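Local coordinates for sortase family protein (Clostridium perfringens, PDB 4D70), which probably acts as a class D sortase, a cysteine transpeptidase that cleaves sorting signals and joins surface proteins to the cell envelope, at residues T111-V116 with V168-R173; T153-Q158 with R177-A182; A62-E67 with T73-G78; E92-P97 with N102-G107. All coordinates share one frame; numbering follows the deposited sequence. Where two conformers were deposited one is given.

Contact 1. Residues T111-V116 with V168-R173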
loop_
_atom_site.group_PDB
_atom_site.type_symbol
_atom_site.label_atom_id
_atom_site.label_comp_id
_atom_site.label_asym_id
_atom_site.label_seq_id
_atom_site.Cartn_x
_atom_site.Cartn_y
_atom_site.Cartn_z
ATOM N N THR A 111 7.718 12.624 9.364
ATOM C CA THR A 111 8.772 12.868 8.373
ATOM C C THR A 111 9.743 11.687 8.165
ATOM O O THR A 111 10.791 11.862 7.551
ATOM C CB THR A 111 9.600 14.130 8.729
ATOM O OG1 THR A 111 10.314 13.906 9.949
ATOM C CG2 THR A 111 8.715 15.364 8.845
ATOM N N ILE A 112 9.396 10.503 8.647
ATOM C CA ILE A 112 10.297 9.353 8.543
ATOM C C ILE A 112 9.709 8.201 7.709
ATOM O O ILE A 112 8.692 7.580 8.075
ATOM C CB ILE A 112 10.688 8.853 9.954
ATOM C CG1 ILE A 112 11.170 10.037 10.827
ATOM C CG2 ILE A 112 11.767 7.780 9.881
ATOM C CD1 ILE A 112 12.443 10.737 10.336
ATOM N N ASN A 113 10.404 7.900 6.619
ATOM C CA ASN A 113 10.000 6.812 5.722
ATOM C C ASN A 113 10.208 5.495 6.392
ATOM O O ASN A 113 11.231 5.284 7.068
ATOM C CB ASN A 113 10.862 6.821 4.481
ATOM C CG ASN A 113 10.605 8.025 3.625
ATOM O OD1 ASN A 113 9.469 8.488 3.529
ATOM N ND2 ASN A 113 11.629 8.563 3.022
ATOM N N ASN A 114 9.272 4.590 6.180
ATOM C CA ASN A 114 9.475 3.216 6.579
ATOM C C ASN A 114 10.701 2.696 5.837
ATOM O O ASN A 114 10.862 2.933 4.631
ATOM C CB ASN A 114 8.261 2.392 6.247
ATOM C CG ASN A 114 8.415 0.951 6.661
ATOM O OD1 ASN A 114 9.503 0.436 6.705
ATOM N ND2 ASN A 114 7.298 0.288 6.931
ATOM N N GLU A 115 11.581 2.038 6.578
ATOM C CA GLU A 115 12.829 1.663 5.988
ATOM C C GLU A 115 12.537 0.737 4.814
ATOM O O GLU A 115 13.374 0.634 3.931
ATOM C CB GLU A 115 13.780 1.024 7.003
ATOM N N VAL A 116 11.369 0.077 4.789
ATOM C CA VAL A 116 11.012 -0.812 3.670
ATOM C C VAL A 116 11.009 -0.058 2.338
ATOM O O VAL A 116 11.289 -0.653 1.306
ATOM C CB VAL A 116 9.650 -1.530 3.902
ATOM C CG1 VAL A 116 8.482 -0.593 3.687
ATOM C CG2 VAL A 116 9.501 -2.723 2.983
ATOM N N VAL A 168 2.627 6.833 -1.020
ATOM C CA VAL A 168 3.078 8.108 -0.484
ATOM C C VAL A 168 4.206 7.913 0.536
ATOM O O VAL A 168 4.016 7.221 1.545
ATOM C CB VAL A 168 1.912 8.810 0.282
ATOM C CG1 VAL A 168 2.321 10.214 0.774
ATOM C CG2 VAL A 168 0.709 8.902 -0.626
ATOM N N THR A 169 5.349 8.525 0.271
ATOM C CA THR A 169 6.488 8.559 1.202
ATOM C C THR A 169 6.964 9.989 1.273
ATOM O O THR A 169 6.361 10.874 0.676
ATOM C CB THR A 169 7.646 7.643 0.736
ATOM O OG1 THR A 169 8.049 7.960 -0.624
ATOM C CG2 THR A 169 7.263 6.211 0.782
ATOM N N CYS A 170 8.051 10.248 2.012
ATOM C CA CYS A 170 8.637 11.578 2.117
ATOM C C CYS A 170 9.899 11.727 1.275
ATOM O O CYS A 170 10.599 10.771 1.003
ATOM C CB CYS A 170 9.038 11.877 3.608
ATOM S SG CYS A 170 7.613 11.821 4.681
ATOM N N THR A 171 10.230 12.960 0.978
ATOM C CA THR A 171 11.482 13.284 0.356
ATOM C C THR A 171 11.894 14.704 0.742
ATOM O O THR A 171 11.159 15.426 1.426
ATOM C CB THR A 171 11.417 13.078 -1.174
ATOM O OG1 THR A 171 12.735 13.175 -1.715
ATOM C CG2 THR A 171 10.498 14.115 -1.854
ATOM N N ASN A 172 13.102 15.041 0.369
ATOM C CA ASN A 172 13.667 16.346 0.637
ATOM C C ASN A 172 13.683 16.619 2.164
ATOM O O ASN A 172 13.069 17.573 2.657
ATOM C CB ASN A 172 12.895 17.412 -0.098
ATOM C CG ASN A 172 13.561 18.783 -0.012
ATOM O OD1 ASN A 172 14.759 18.887 0.227
ATOM N ND2 ASN A 172 12.776 19.842 -0.193
ATOM N N ARG A 173 14.386 15.751 2.883
ATOM C CA ARG A 173 14.590 15.931 4.308
ATOM C C ARG A 173 13.231 16.049 4.975
ATOM O O ARG A 173 13.015 16.851 5.877
ATOM C CB ARG A 173 15.510 17.140 4.590
ATOM C CG ARG A 173 16.919 16.907 4.059
ATOM C CD ARG A 173 17.773 18.177 3.972
ATOM N NE ARG A 173 17.917 18.834 5.269
ATOM C CZ ARG A 173 18.851 18.549 6.188
ATOM N NH1 ARG A 173 19.770 17.610 5.972
ATOM N NH2 ARG A 173 18.864 19.209 7.341
#
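Asn113 reaches across to Cys170, and its amide grips both backbone polar atoms of that residue. OD1 of Asn113 accepts from Cys170 N at 2.7 Å, a nearly straight bond with an N-H...O angle of 166°. The donor lies in the plane of the Asn113 amide and uses a lone pair of OD1. ND2 of Asn113 gives the return bond to Cys170 O at 3.2 Å. Cys170 O lies close to the Asn113 amide plane, but ND2 sits well above the plane of the Cys170 carbonyl. The two bonds together fix the rotation of the amide. In effect the amide bonds to Cys170 much as a neighbouring strand would. Asn113 CG is turned anti to the carbonyl carbon (chi1 -68°), which swings the amide across to Cys170.

Val168, Thr169 and Cys170 close the sortase signature TLXTC, here TIVTC, ending at Cys170. By family analogy Cys170 is probably the nucleophile. His108 and Arg177, which both touch its side chain, are consistent with the other two members of the sortase active site.

Cys170 points its CB toward 111-116. CB lies 3.4 Å from OD1 of Asn113, and SG is 4.0 Å from the same oxygen. Thr111 reaches the thiol with its backbone: its CA is 4.0 Å from Cys170 SG. The Thr111 side chain stays farther off. Thr169 adds a smaller touch, with its CB 3.4 Å from Asn113 OD1. Backbone bonds from Asn114 and Val168 to Gly107 tie both segments to strand 101-109.

Contact 2. Residues T153-Q158 with R177-A182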
loop_
_atom_site.group_PDB
_atom_site.type_symbol
_atom_site.label_atom_id
_atom_site.label_comp_id
_atom_site.label_asym_id
_atom_site.label_seq_id
_atom_site.Cartn_x
_atom_site.Cartn_y
_atom_site.Cartn_z
ATOM N N THR A 153 -3.655 16.906 -0.767
ATOM C CA THR A 153 -4.576 15.843 -0.482
ATOM C C THR A 153 -5.134 15.178 -1.781
ATOM O O THR A 153 -5.683 14.060 -1.747
ATOM C CB THR A 153 -5.691 16.467 0.395
ATOM O OG1 THR A 153 -6.348 15.440 1.083
ATOM C CG2 THR A 153 -6.662 17.282 -0.434
ATOM N N ASP A 154 -4.990 15.859 -2.937
ATOM C CA ASP A 154 -5.520 15.329 -4.230
ATOM C C ASP A 154 -4.868 13.979 -4.632
ATOM O O ASP A 154 -5.440 13.231 -5.422
ATOM C CB ASP A 154 -5.309 16.284 -5.367
ATOM C CG ASP A 154 -6.340 17.414 -5.360
ATOM O OD1 ASP A 154 -7.264 17.372 -4.512
ATOM O OD2 ASP A 154 -6.220 18.314 -6.211
ATOM N N VAL A 155 -3.705 13.668 -4.075
ATOM C CA VAL A 155 -3.048 12.408 -4.433
ATOM C C VAL A 155 -3.866 11.225 -3.999
ATOM O O VAL A 155 -3.658 10.101 -4.525
ATOM C CB VAL A 155 -1.618 12.295 -3.853
ATOM C CG1 VAL A 155 -0.763 13.464 -4.334
ATOM C CG2 VAL A 155 -1.583 12.230 -2.341
ATOM N N LEU A 156 -4.749 11.448 -3.016
ATOM C CA LEU A 156 -5.660 10.423 -2.545
ATOM C C LEU A 156 -7.019 10.415 -3.247
ATOM O O LEU A 156 -7.871 9.551 -2.929
ATOM C CB LEU A 156 -5.892 10.550 -1.040
ATOM C CG LEU A 156 -4.636 10.604 -0.209
ATOM C CD1 LEU A 156 -4.997 10.701 1.257
ATOM C CD2 LEU A 156 -3.816 9.349 -0.470
ATOM N N ASN A 157 -7.206 11.268 -4.232
ATOM C CA ASN A 157 -8.501 11.297 -4.918
ATOM C C ASN A 157 -8.861 9.947 -5.550
ATOM O O ASN A 157 -7.976 9.191 -5.988
ATOM C CB ASN A 157 -8.492 12.384 -5.976
ATOM C CG ASN A 157 -8.640 13.776 -5.381
ATOM O OD1 ASN A 157 -8.789 13.949 -4.179
ATOM N ND2 ASN A 157 -8.549 14.769 -6.221
ATOM N N GLN A 158 -10.156 9.660 -5.601
ATOM C CA GLN A 158 -10.727 8.442 -6.115
ATOM C C GLN A 158 -11.457 8.688 -7.432
ATOM O O GLN A 158 -12.582 9.169 -7.440
ATOM C CB GLN A 158 -11.724 7.862 -5.102
ATOM C CG GLN A 158 -11.084 7.568 -3.742
ATOM C CD GLN A 158 -9.933 6.546 -3.863
ATOM O OE1 GLN A 158 -10.186 5.397 -4.167
ATOM N NE2 GLN A 158 -8.705 6.958 -3.525
ATOM N N ARG A 177 6.551 15.341 -0.223
ATOM C CA ARG A 177 6.003 14.001 -0.389
ATOM C C ARG A 177 6.377 13.447 -1.721
ATOM O O ARG A 177 6.267 14.134 -2.735
ATOM C CB ARG A 177 4.479 13.994 -0.220
ATOM C CG ARG A 177 4.037 14.444 1.189
ATOM C CD ARG A 177 4.626 13.572 2.275
ATOM N NE ARG A 177 4.359 14.061 3.648
ATOM C CZ ARG A 177 5.235 14.694 4.436
ATOM N NH1 ARG A 177 6.471 15.007 4.030
ATOM N NH2 ARG A 177 4.868 15.036 5.654
ATOM N N TYR A 178 6.809 12.205 -1.729
ATOM C CA TYR A 178 7.220 11.536 -2.956
ATOM C C TYR A 178 6.067 10.578 -3.262
ATOM O O TYR A 178 5.654 9.762 -2.406
ATOM C CB TYR A 178 8.510 10.772 -2.701
ATOM C CG TYR A 178 9.163 10.194 -3.942
ATOM C CD1 TYR A 178 10.081 10.935 -4.659
ATOM C CD2 TYR A 178 8.927 8.896 -4.341
ATOM C CE1 TYR A 178 10.713 10.407 -5.772
ATOM C CE2 TYR A 178 9.547 8.358 -5.494
ATOM C CZ TYR A 178 10.440 9.092 -6.164
ATOM O OH TYR A 178 11.053 8.565 -7.269
ATOM N N ILE A 179 5.530 10.707 -4.451
ATOM C CA ILE A 179 4.331 10.005 -4.903
ATOM C C ILE A 179 4.643 9.074 -6.067
ATOM O O ILE A 179 5.127 9.484 -7.085
ATOM C CB ILE A 179 3.277 11.021 -5.363
ATOM C CG1 ILE A 179 3.083 12.164 -4.309
ATOM C CG2 ILE A 179 1.964 10.328 -5.677
ATOM C CD1 ILE A 179 2.702 11.686 -2.929
ATOM N N VAL A 180 4.236 7.822 -5.942
ATOM C CA VAL A 180 4.302 6.843 -7.002
ATOM C C VAL A 180 2.871 6.410 -7.290
ATOM O O VAL A 180 2.190 5.935 -6.380
ATOM C CB VAL A 180 5.144 5.651 -6.542
ATOM C CG1 VAL A 180 5.190 4.583 -7.614
ATOM C CG2 VAL A 180 6.588 6.076 -6.259
ATOM N N LYS A 181 2.461 6.538 -8.542
ATOM C CA LYS A 181 1.163 6.075 -9.004
ATOM C C LYS A 181 1.334 5.002 -10.053
ATOM O O LYS A 181 2.319 5.016 -10.842
ATOM C CB LYS A 181 0.336 7.243 -9.566
ATOM C CG LYS A 181 -0.102 8.213 -8.399
ATOM C CD LYS A 181 -1.100 9.268 -8.886
ATOM C CE LYS A 181 -1.754 10.069 -7.749
ATOM N NZ LYS A 181 -2.877 9.317 -7.110
ATOM N N ALA A 182 0.364 4.104 -10.102
ATOM C CA ALA A 182 0.460 2.935 -10.940
ATOM C C ALA A 182 -0.985 2.561 -11.337
ATOM O O ALA A 182 -1.942 2.797 -10.583
ATOM C CB ALA A 182 1.135 1.816 -10.177
#
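Ile179 meets Val155 through its longer branch. CG1 of Ile179 is 4.1 Å from CG1 of Val155, and CD1 of Ile179 lies at the same distance from that methyl. The two side chains cross at an oblique angle, and the CG1 methyl of Val155 rests against CG1 and CD1 of Ile179. Val155 has CG1 anti to its carbonyl carbon (chi1 -58°), which turns this branch to the strand. Phe146 and Thr166, on the two neighbouring strands, also touch Ile179.

Strand 176-184 is the last strand of the sortase beta-barrel. Segment 153-158 belongs to the long connection that corresponds to the β6/β7 loop of sortases, and residues 154-156 form a short 3-10 turn in it.

Two residues on, Lys181 points to the same side as Ile179. Its chain runs extended and then bends at the last torsion (chi4 -80°), which brings NZ to the turn. NZ of Lys181 donates to the backbone O of Val155 at 2.8 Å, tilted 24° from the carbonyl plane. The ammonium has a second partner in Thr166 OG1. The Val155 carbonyl is likewise shared, because Asn102 ND2 also bonds to it.

Contact 3. Residues A62-E67 with T73-G78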
loop_
_atom_site.group_PDB
_atom_site.type_symbol
_atom_site.label_atom_id
_atom_site.label_comp_id
_atom_site.label_asym_id
_atom_site.label_seq_id
_atom_site.Cartn_x
_atom_site.Cartn_y
_atom_site.Cartn_z
ATOM N N ALA A 62 -3.341 -7.079 2.502
ATOM C CA ALA A 62 -2.736 -7.523 1.259
ATOM C C ALA A 62 -1.252 -7.711 1.498
ATOM O O ALA A 62 -0.659 -7.124 2.411
ATOM C CB ALA A 62 -2.942 -6.466 0.142
ATOM N N LEU A 63 -0.661 -8.462 0.611
ATOM C CA LEU A 63 0.740 -8.502 0.474
ATOM C C LEU A 63 1.145 -7.545 -0.648
ATOM O O LEU A 63 0.408 -7.309 -1.605
ATOM C CB LEU A 63 1.182 -9.908 0.027
ATOM C CG LEU A 63 0.847 -11.102 0.968
ATOM C CD1 LEU A 63 1.392 -12.374 0.323
ATOM C CD2 LEU A 63 1.418 -10.937 2.378
ATOM N N ILE A 64 2.308 -7.006 -0.503
ATOM C CA ILE A 64 2.935 -6.196 -1.530
ATOM C C ILE A 64 4.299 -6.767 -1.869
ATOM O O ILE A 64 5.144 -7.022 -0.999
ATOM C CB ILE A 64 3.030 -4.718 -1.095
ATOM C CG1 ILE A 64 3.679 -3.857 -2.207
ATOM C CG2 ILE A 64 3.832 -4.550 0.217
ATOM C CD1 ILE A 64 3.398 -2.365 -2.058
ATOM N N ASP A 65 4.539 -6.950 -3.159
ATOM C CA ASP A 65 5.846 -7.342 -3.684
ATOM C C ASP A 65 6.266 -6.402 -4.784
ATOM O O ASP A 65 5.512 -6.166 -5.719
ATOM C CB ASP A 65 5.751 -8.761 -4.260
ATOM C CG ASP A 65 5.448 -9.781 -3.197
ATOM O OD1 ASP A 65 6.414 -10.158 -2.497
ATOM O OD2 ASP A 65 4.256 -10.106 -2.985
ATOM N N ILE A 66 7.438 -5.804 -4.622
ATOM C CA ILE A 66 8.070 -4.986 -5.639
ATOM C C ILE A 66 9.477 -5.503 -5.927
ATOM O O ILE A 66 10.445 -5.201 -5.214
ATOM C CB ILE A 66 8.177 -3.528 -5.207
ATOM C CG1 ILE A 66 6.809 -3.058 -4.631
ATOM C CG2 ILE A 66 8.598 -2.723 -6.360
ATOM C CD1 ILE A 66 6.853 -1.656 -4.113
ATOM N N GLU A 67 9.569 -6.292 -6.977
ATOM C CA GLU A 67 10.786 -7.036 -7.280
ATOM C C GLU A 67 11.955 -6.086 -7.440
ATOM O O GLU A 67 13.029 -6.380 -6.964
ATOM C CB GLU A 67 10.617 -7.901 -8.547
ATOM C CG GLU A 67 9.521 -8.972 -8.457
ATOM C CD GLU A 67 9.649 -9.879 -7.237
ATOM O OE1 GLU A 67 10.825 -10.255 -6.935
ATOM O OE2 GLU A 67 8.585 -10.197 -6.592
ATOM N N THR A 73 6.375 -7.621 1.600
ATOM C CA THR A 73 5.820 -7.505 2.934
ATOM C C THR A 73 4.311 -7.422 2.873
ATOM O O THR A 73 3.701 -7.966 1.970
ATOM C CB THR A 73 6.490 -6.364 3.734
ATOM O OG1 THR A 73 6.049 -6.405 5.098
ATOM C CG2 THR A 73 6.145 -4.980 3.170
ATOM N N VAL A 74 3.718 -6.814 3.888
ATOM C CA VAL A 74 2.303 -6.808 4.107
ATOM C C VAL A 74 1.843 -5.351 4.212
ATOM O O VAL A 74 2.634 -4.480 4.558
ATOM C CB VAL A 74 1.927 -7.533 5.423
ATOM C CG1 VAL A 74 2.481 -6.798 6.649
ATOM C CG2 VAL A 74 0.442 -7.702 5.565
ATOM N N ILE A 75 0.573 -5.131 3.880
ATOM C CA ILE A 75 -0.081 -3.851 4.032
ATOM C C ILE A 75 -1.087 -3.945 5.110
ATOM O O ILE A 75 -1.921 -4.808 5.063
ATOM C CB ILE A 75 -0.714 -3.370 2.736
ATOM C CG1 ILE A 75 0.411 -3.202 1.682
ATOM C CG2 ILE A 75 -1.447 -2.010 2.956
ATOM C CD1 ILE A 75 -0.102 -3.087 0.280
ATOM N N ALA A 76 -1.004 -3.035 6.080
ATOM C CA ALA A 76 -2.017 -2.982 7.173
ATOM C C ALA A 76 -3.119 -1.991 6.872
ATOM O O ALA A 76 -2.902 -1.019 6.171
ATOM C CB ALA A 76 -1.347 -2.599 8.485
ATOM N N GLU A 77 -4.294 -2.194 7.443
ATOM C CA GLU A 77 -5.326 -1.191 7.374
ATOM C C GLU A 77 -5.065 0.013 8.250
ATOM O O GLU A 77 -4.625 -0.111 9.372
ATOM C CB GLU A 77 -6.683 -1.787 7.745
ATOM C CG GLU A 77 -7.867 -0.819 7.679
ATOM C CD GLU A 77 -8.164 -0.262 6.291
ATOM O OE1 GLU A 77 -7.496 -0.653 5.315
ATOM O OE2 GLU A 77 -9.069 0.588 6.167
ATOM N N GLY A 78 -5.311 1.204 7.703
ATOM C CA GLY A 78 -5.149 2.431 8.431
ATOM C C GLY A 78 -3.903 3.197 8.122
ATOM O O GLY A 78 -2.900 2.635 7.651
#
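Ile75 lies against Ala62 and Ile64 across the beta hairpin formed by strands 60-66 and 71-77. Its CB is 3.8 Å from Ala62 O, the same oxygen that accepts from Ile75 N at 2.8 Å. CG1 stands anti to the carbonyl carbon (chi1 -61°), which directs the longer branch across to the other strand. There CG1 of Ile75 comes 4.0 Å from CG2 of Ile64. At the tip, CD1 of Ile75 packs 3.8 Å from CB of Ile64, with the methyl of Ala62 a little farther off.

Ile64 and Thr73 form an antiparallel hydrogen-bonded pair. Each backbone N of the pair donates to the other residue's O. Their side chains run side by side and point the same way, with CG2 of Ile64 3.8 Å from CG2 of Thr73. The hydroxyl of Thr73 is bonded to Glu30. Leu63 and Val74, next along the hairpin, form a non-hydrogen-bonded pair. CA of Leu63 makes a close CA-H...O contact of 3.4 Å with Thr73 O. The short strand segments run antiparallel with a strong twist, their directions 136° apart.

Leu63 and Val74 face helix 29-39, where both touch Leu34. Ile64, Thr73 and Ile75 turn to the other face and meet Ile88 of strand 88-90. Strand 128-132 flanks strand 60-66, and its Ile129 and Ile131 pack on Ile64.

Contact 4. Residues E92-P97 with N102-G107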
loop_
_atom_site.group_PDB
_atom_site.type_symbol
_atom_site.label_atom_id
_atom_site.label_comp_id
_atom_site.label_asym_id
_atom_site.label_seq_id
_atom_site.Cartn_x
_atom_site.Cartn_y
_atom_site.Cartn_z
ATOM N N GLU A 92 -7.585 5.030 4.773
ATOM C CA GLU A 92 -8.928 4.554 5.139
ATOM C C GLU A 92 -10.008 4.696 4.068
ATOM O O GLU A 92 -10.772 3.777 3.795
ATOM C CB GLU A 92 -9.368 5.268 6.464
ATOM C CG GLU A 92 -8.506 4.837 7.688
ATOM C CD GLU A 92 -7.198 5.665 7.990
ATOM O OE1 GLU A 92 -6.655 6.375 7.081
ATOM O OE2 GLU A 92 -6.656 5.564 9.172
ATOM N N ASN A 93 -10.130 5.845 3.501
ATOM C CA ASN A 93 -11.265 6.033 2.583
ATOM C C ASN A 93 -10.876 5.832 1.112
ATOM O O ASN A 93 -11.495 6.360 0.212
ATOM C CB ASN A 93 -11.858 7.412 2.816
ATOM C CG ASN A 93 -12.380 7.573 4.237
ATOM O OD1 ASN A 93 -13.174 6.779 4.715
ATOM N ND2 ASN A 93 -11.888 8.572 4.924
ATOM N N THR A 94 -9.831 5.058 0.866
ATOM C CA THR A 94 -9.442 4.781 -0.501
ATOM C C THR A 94 -9.796 3.365 -0.920
ATOM O O THR A 94 -9.993 2.473 -0.096
ATOM C CB THR A 94 -7.944 5.081 -0.719
ATOM O OG1 THR A 94 -7.114 4.162 -0.015
ATOM C CG2 THR A 94 -7.669 6.506 -0.261
ATOM N N ALA A 95 -9.875 3.170 -2.228
ATOM C CA ALA A 95 -10.182 1.877 -2.791
ATOM C C ALA A 95 -9.336 0.778 -2.207
ATOM O O ALA A 95 -8.175 0.972 -1.792
ATOM C CB ALA A 95 -9.972 1.907 -4.303
ATOM N N MET A 96 -9.905 -0.413 -2.245
ATOM C CA MET A 96 -9.169 -1.632 -1.924
ATOM C C MET A 96 -8.505 -2.161 -3.180
ATOM O O MET A 96 -8.782 -1.718 -4.322
ATOM C CB MET A 96 -10.138 -2.697 -1.380
ATOM C CG MET A 96 -10.599 -2.398 0.033
ATOM S SD MET A 96 -9.208 -2.517 1.204
ATOM C CE MET A 96 -9.910 -2.148 2.796
ATOM N N PRO A 97 -7.548 -3.071 -3.013
ATOM C CA PRO A 97 -6.795 -3.483 -4.149
ATOM C C PRO A 97 -7.677 -4.003 -5.258
ATOM O O PRO A 97 -8.639 -4.690 -5.005
ATOM C CB PRO A 97 -5.895 -4.590 -3.591
ATOM C CG PRO A 97 -5.731 -4.226 -2.168
ATOM C CD PRO A 97 -7.025 -3.631 -1.756
ATOM N N ASN A 102 -8.579 4.429 -6.380
ATOM C CA ASN A 102 -7.139 4.618 -6.224
ATOM C C ASN A 102 -6.761 4.075 -4.867
ATOM O O ASN A 102 -6.886 4.738 -3.875
ATOM C CB ASN A 102 -6.848 6.099 -6.426
ATOM C CG ASN A 102 -5.516 6.555 -5.855
ATOM O OD1 ASN A 102 -4.579 5.787 -5.789
ATOM N ND2 ASN A 102 -5.422 7.818 -5.486
ATOM N N PHE A 103 -6.255 2.845 -4.865
ATOM C CA PHE A 103 -5.800 2.140 -3.671
ATOM C C PHE A 103 -4.520 2.847 -3.197
ATOM O O PHE A 103 -3.490 2.755 -3.869
ATOM C CB PHE A 103 -5.490 0.665 -4.072
ATOM C CG PHE A 103 -4.747 -0.118 -3.031
ATOM C CD1 PHE A 103 -5.266 -0.259 -1.738
ATOM C CD2 PHE A 103 -3.555 -0.753 -3.330
ATOM C CE1 PHE A 103 -4.573 -0.971 -0.780
ATOM C CE2 PHE A 103 -2.850 -1.451 -2.361
ATOM C CZ PHE A 103 -3.366 -1.574 -1.087
ATOM N N SER A 104 -4.618 3.517 -2.050
ATOM C CA SER A 104 -3.567 4.359 -1.551
ATOM C C SER A 104 -2.908 3.872 -0.280
ATOM O O SER A 104 -3.559 3.421 0.661
ATOM C CB SER A 104 -4.093 5.748 -1.282
ATOM O OG SER A 104 -4.570 6.324 -2.469
ATOM N N ILE A 105 -1.585 3.896 -0.291
ATOM C CA ILE A 105 -0.800 3.376 0.816
ATOM C C ILE A 105 0.205 4.382 1.288
ATOM O O ILE A 105 0.725 5.206 0.499
ATOM C CB ILE A 105 -0.244 1.983 0.554
ATOM C CG1 ILE A 105 0.694 1.887 -0.618
ATOM C CG2 ILE A 105 -1.441 1.079 0.274
ATOM C CD1 ILE A 105 1.435 0.558 -0.711
ATOM N N ALA A 106 0.499 4.333 2.581
ATOM C CA ALA A 106 1.400 5.325 3.230
ATOM C C ALA A 106 2.604 4.579 3.709
ATOM O O ALA A 106 2.491 3.532 4.367
ATOM C CB ALA A 106 0.709 5.979 4.411
ATOM N N GLY A 107 3.760 5.092 3.367
ATOM C CA GLY A 107 5.010 4.466 3.692
ATOM C C GLY A 107 5.934 5.356 4.486
ATOM O O GLY A 107 7.141 5.262 4.401
#
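The loop that joins strands 88-90 and 101-109 of the sortase barrel, equivalent to the β3/β4 loop of the family, folds back here, so that Thr94, Ala95 and Pro97 lie on Asn102, Phe103 and Ser104. Pro97 covers one face of the Phe103 ring. Its CG makes a CH-pi contact 3.8 Å from the ring centroid, only 14° off the normal. CG is offset toward the rim, and CD of Pro97 lies near CE1 of the ring.

Ala95 O takes the ring edge instead. It sits in the ring plane, 3.2 Å from CD1 of Phe103, and it also receives a CA-H...O contact from Phe103 CA. His90 NE2 donates to this oxygen, and the His90 ring meets that of Phe103. CG of Phe103 is anti to the backbone N (chi1 168°), which carries the ring out beside Pro97. The methyl of Ala95 rests 3.6 Å from Asn102 N.

Thr94 OG1 accepts a 3.3 Å bond from Ser104 N and is itself bonded to Phe91 O. CB of Thr94 packs against Asn102 O. That carbonyl also takes a bond from Gln158 NE2. Ser104 OG donates to Asn102 O at 3.1 Å, from well above the carbonyl plane.

Contacts 2, 3 and 4 are buried, whereas contact 1 lies partly open at the probable active-site end of the barrel. Contact 3 is strand pairing with apolar side chains. Contact 4 adds an aromatic-proline contact and one hydrogen bond between a loop and a strand. Contacts 1 and 2 each use a polar side chain, an amide or an ammonium, to hold backbone atoms of the other segment. Contacts 1 and 2 meet where neighbouring strands 163-171 and 176-184 pair, with Thr169 O about 2.8 Å from Tyr178 N. Asn102 ties contact 4 to contact 2 through Asn157 and Gln158. Phe103 and Ile105 of contact 4 touch Ile75 of contact 3.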